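Local coordinates for beta-lactamase (Sebaldella termitidis, PDB 6N1N), which probably hydrolyses beta-lactams to substituted beta-amino acids as a class D, serine-based beta-lactamase, a route to antibiotic resistance, at residues S113-Y116 with K117-K121; S131-K134 with N135-W138. All coordinates share one frame; numbering follows the deposited sequence.

Contact 1: residues S113-Y116 with K117-K121; sequences SEKY and KEYLK
Lys-115 meets Glu-118 and Tyr-119 in a local, turn-to-turn contact within helix 113-122, at the edge of the helical region of the class D beta-lactamase (transpeptidase-type) fold. Four successive i-to-i+4 backbone hydrogen bonds, from Lys-117 N to Ser-113 O through Leu-120 N to Tyr-116 O, hold the two turns together. Among the side chains, a salt bridge joins Lys-115 NZ to Glu-118 OE1 (3.1 Å). The lysine chain leaves with CG anti to the backbone N, then folds at chi2 (62°) and chi3 (64°), which curls the ammonium group back toward the next turn. It reaches the syn side of OE1, 28° out of the carboxylate plane, while the glutamate stretches out beyond CG to meet it. The same bend sets Lys-115 CD beside Tyr-119 CE2 (3.8 Å), the two side chains crossing at a slant. Around the helix, Ser-113 OG and the extended Lys-117 are bridged by one water, which lies 2.8 Å from Ser-113 OG and 2.8 Å from Lys-117 NZ and accepts from the amine. Glu-114 crosses Lys-117 at roughly a right angle, with Glu-114 OE1 3.8 Å from Lys-117 CD; the charges themselves stay apart, Glu-114 OE1 to Lys-117 NZ being 4.7 Å, so any attraction is probably modest. On the inner side, Leu-120 CG rests 3.3 Å from Tyr-116 O. The two tyrosines turn toward helix 56-63: both side chains touch Ile-60, and the Tyr-116 hydroxyl hydrogen-bonds to Asn-57, while Leu-120 leans on Val-130 in the loop that follows. Helix 113-122 thus packs along one side on helix 56-63, with Glu-64 just beyond that helix taking the Tyr-119 hydroxyl, while Glu-114, Lys-117 and Glu-118 are exposed.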
# COMPACT_ATOMS: atom_id res chain seq x y z
N SER A 113 5.17 -7.36 -19.92
CA SER A 113 5.48 -5.99 -19.51
C SER A 113 4.48 -4.97 -20.08
O SER A 113 4.08 -4.03 -19.39
CB SER A 113 6.91 -5.66 -19.92
OG SER A 113 7.09 -4.27 -20.12
N GLU A 114 4.12 -5.09 -21.36
CA GLU A 114 3.19 -4.10 -21.92
C GLU A 114 1.82 -4.17 -21.24
O GLU A 114 1.14 -3.14 -21.09
CB GLU A 114 3.06 -4.31 -23.42
CG GLU A 114 2.19 -3.26 -24.11
CD GLU A 114 2.59 -1.83 -23.76
OE1 GLU A 114 3.80 -1.53 -23.78
OE2 GLU A 114 1.68 -1.03 -23.44
N LYS A 115 1.39 -5.36 -20.82
CA LYS A 115 0.13 -5.46 -20.09
C LYS A 115 0.22 -4.75 -18.75
O LYS A 115 -0.71 -4.03 -18.35
CB LYS A 115 -0.23 -6.94 -19.92
CG LYS A 115 -1.55 -7.24 -19.21
CD LYS A 115 -2.78 -6.71 -19.94
CE LYS A 115 -3.01 -7.34 -21.26
NZ LYS A 115 -4.19 -6.69 -21.92
N TYR A 116 1.33 -4.93 -18.02
CA TYR A 116 1.52 -4.18 -16.79
C TYR A 116 1.48 -2.68 -17.04
O TYR A 116 0.84 -1.93 -16.29
CB TYR A 116 2.86 -4.55 -16.15
CG TYR A 116 2.76 -5.61 -15.06
CD1 TYR A 116 1.99 -5.41 -13.93
CD2 TYR A 116 3.49 -6.79 -15.14
CE1 TYR A 116 1.91 -6.35 -12.92
CE2 TYR A 116 3.42 -7.74 -14.13
CZ TYR A 116 2.63 -7.52 -13.02
OH TYR A 116 2.57 -8.49 -12.02
N LYS A 117 2.14 -2.22 -18.11
CA LYS A 117 2.12 -0.79 -18.41
C LYS A 117 0.70 -0.29 -18.65
O LYS A 117 0.36 0.84 -18.26
CB LYS A 117 3.00 -0.48 -19.62
CG LYS A 117 4.49 -0.51 -19.28
CD LYS A 117 5.35 -0.33 -20.52
CE LYS A 117 6.83 -0.38 -20.16
NZ LYS A 117 7.70 -0.40 -21.37
N GLU A 118 -0.15 -1.11 -19.27
CA GLU A 118 -1.55 -0.75 -19.46
C GLU A 118 -2.25 -0.52 -18.13
O GLU A 118 -2.99 0.46 -17.96
CB GLU A 118 -2.29 -1.82 -20.24
CG GLU A 118 -1.93 -1.92 -21.69
CD GLU A 118 -2.63 -3.11 -22.34
OE1 GLU A 118 -3.62 -3.61 -21.74
OE2 GLU A 118 -2.20 -3.55 -23.41
N TYR A 119 -2.04 -1.43 -17.17
CA TYR A 119 -2.63 -1.26 -15.85
C TYR A 119 -2.05 -0.07 -15.10
O TYR A 119 -2.78 0.65 -14.42
CB TYR A 119 -2.45 -2.55 -15.03
CG TYR A 119 -3.47 -3.61 -15.39
CD1 TYR A 119 -4.79 -3.50 -14.97
CD2 TYR A 119 -3.11 -4.71 -16.15
CE1 TYR A 119 -5.72 -4.47 -15.30
CE2 TYR A 119 -4.04 -5.69 -16.48
CZ TYR A 119 -5.34 -5.56 -16.05
OH TYR A 119 -6.26 -6.53 -16.39
N LEU A 120 -0.74 0.17 -15.21
CA LEU A 120 -0.15 1.33 -14.54
C LEU A 120 -0.74 2.63 -15.10
O LEU A 120 -0.91 3.59 -14.35
CB LEU A 120 1.37 1.29 -14.67
CG LEU A 120 2.05 0.07 -14.03
CD1 LEU A 120 3.55 0.13 -14.23
CD2 LEU A 120 1.76 -0.10 -12.53
N LYS A 121 -1.09 2.64 -16.39
CA LYS A 121 -1.75 3.81 -16.98
C LYS A 121 -3.18 3.95 -16.45
O LYS A 121 -3.59 5.04 -16.02
CB LYS A 121 -1.73 3.69 -18.50
CG LYS A 121 -2.40 4.84 -19.24
CD LYS A 121 -2.21 4.71 -20.75
CE LYS A 121 -3.22 5.52 -21.55
NZ LYS A 121 -2.75 6.90 -21.86
O HOH W 1 7.19 -2.93 -22.52

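Contact 2: residues S131-K134 with N135-W138; sequences SEKK and NSFW
Lys-133 and Ser-136 close a tight turn in the loop between helices 113-122 and 147-159. The hydrogen bond across it runs from Ser-136 N to Lys-133 O (3.0 Å); it is straight at the hydrogen (163°), but the donor sits well above the carbonyl plane. A second bond, from Lys-133 N to Ser-131 OG (3.1 Å), forms an ST turn, and that hydroxyl also pairs with Asp-140, which makes a salt bridge to Lys-133 NZ. Close packing between carbon and oxygen follows. Ser-136 OG lies 3.6 Å from Lys-133 CB, and the rim of the Phe-137 ring presents CE2 to Lys-134 O at 3.3 Å; this carbonyl oxygen is buried and has no polar partner. With CG set between the backbone N and carbonyl carbon (chi1 54°), Phe-137 turns its ring edge to that oxygen. Ring packing completes the group: Trp-138 CE3 stands 3.7 Å above the centre of one Phe-137 face. The Lys-133 to Ser-136 geometry fits a type I beta turn, overlapping an inverse gamma turn centred on Lys-133. Its trailing Trp-138 hydrogen-bonds through NE1 to the carboxylated lysine at position 54, the arrangement characteristic of class D active sites.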
# COMPACT_ATOMS: atom_id res chain seq x y z
N SER A 131 10.96 -1.45 -15.41
CA SER A 131 12.32 -1.76 -15.85
C SER A 131 12.33 -3.05 -16.67
O SER A 131 11.29 -3.63 -16.99
CB SER A 131 13.24 -1.90 -14.65
OG SER A 131 12.82 -3.03 -13.90
N GLU A 132 13.53 -3.53 -16.99
CA GLU A 132 13.65 -4.83 -17.65
C GLU A 132 13.41 -5.98 -16.67
O GLU A 132 13.28 -7.13 -17.11
CB GLU A 132 15.03 -4.96 -18.31
CG GLU A 132 16.19 -5.30 -17.39
CD GLU A 132 16.60 -4.21 -16.43
OE1 GLU A 132 16.00 -3.11 -16.43
OE2 GLU A 132 17.55 -4.47 -15.66
N LYS A 133 13.33 -5.68 -15.37
CA LYS A 133 13.12 -6.69 -14.33
C LYS A 133 11.61 -6.80 -14.15
O LYS A 133 11.00 -6.25 -13.23
CB LYS A 133 13.80 -6.29 -13.02
CG LYS A 133 15.30 -5.99 -13.09
CD LYS A 133 15.79 -5.32 -11.79
CE LYS A 133 16.90 -4.29 -12.03
NZ LYS A 133 16.48 -2.87 -11.75
N LYS A 134 10.98 -7.48 -15.09
CA LYS A 134 9.54 -7.30 -15.21
C LYS A 134 8.77 -8.10 -14.17
O LYS A 134 7.55 -7.94 -14.08
CB LYS A 134 9.08 -7.63 -16.64
CG LYS A 134 8.72 -9.07 -16.93
CD LYS A 134 7.37 -9.10 -17.64
CE LYS A 134 7.03 -10.48 -18.13
NZ LYS A 134 6.77 -11.39 -16.99
N ASN A 135 9.46 -8.89 -13.36
CA ASN A 135 8.88 -9.58 -12.22
C ASN A 135 9.24 -8.95 -10.89
O ASN A 135 8.97 -9.54 -9.84
CB ASN A 135 9.31 -11.05 -12.21
CG ASN A 135 10.82 -11.21 -12.16
OD1 ASN A 135 11.57 -10.23 -12.11
ND2 ASN A 135 11.28 -12.46 -12.16
N SER A 136 9.87 -7.75 -10.90
CA SER A 136 10.23 -7.11 -9.63
C SER A 136 10.41 -5.59 -9.77
O SER A 136 11.12 -4.99 -8.98
CB SER A 136 11.51 -7.75 -9.06
OG SER A 136 12.60 -7.64 -9.94
N PHE A 137 9.77 -4.98 -10.76
CA PHE A 137 9.91 -3.54 -10.97
C PHE A 137 9.36 -2.71 -9.83
O PHE A 137 9.64 -1.50 -9.80
CB PHE A 137 9.21 -3.13 -12.28
CG PHE A 137 7.77 -3.55 -12.37
CD1 PHE A 137 6.76 -2.72 -11.90
CD2 PHE A 137 7.41 -4.79 -12.89
CE1 PHE A 137 5.44 -3.12 -11.95
CE2 PHE A 137 6.08 -5.16 -12.93
CZ PHE A 137 5.12 -4.32 -12.46
N TRP A 138 8.61 -3.31 -8.91
CA TRP A 138 8.06 -2.56 -7.80
C TRP A 138 8.99 -2.53 -6.60
O TRP A 138 8.71 -1.80 -5.64
CB TRP A 138 6.69 -3.13 -7.41
CG TRP A 138 6.68 -4.54 -7.02
CD1 TRP A 138 6.78 -5.02 -5.75
CD2 TRP A 138 6.51 -5.69 -7.87
NE1 TRP A 138 6.68 -6.39 -5.74
CE2 TRP A 138 6.55 -6.83 -7.03
CE3 TRP A 138 6.35 -5.86 -9.24
CZ2 TRP A 138 6.41 -8.13 -7.53
CZ3 TRP A 138 6.25 -7.16 -9.73
CH2 TRP A 138 6.27 -8.27 -8.87

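Contact 1 is regular helix with a mixed buried and charged perimeter, whereas contact 2 is an irregular loop whose turn lies at the surface and whose aromatic end is buried. Their centres are 12 Å apart, and they meet directly: Tyr-116 and Phe-137 pack edge-to-face, with Tyr-116 CD1 3.6 Å from Phe-137 CZ, and Lys-134 CD lies beside Ser-113 N. Cohesion in contact 1 comes from repeated backbone bonds, a salt bridge and a water; contact 2 relies on one cross-turn bond, a serine ST turn and ring packing. Only contact 2 reaches the active site, through Trp-138, while contact 1 lies away from it and packs against helix 56-63.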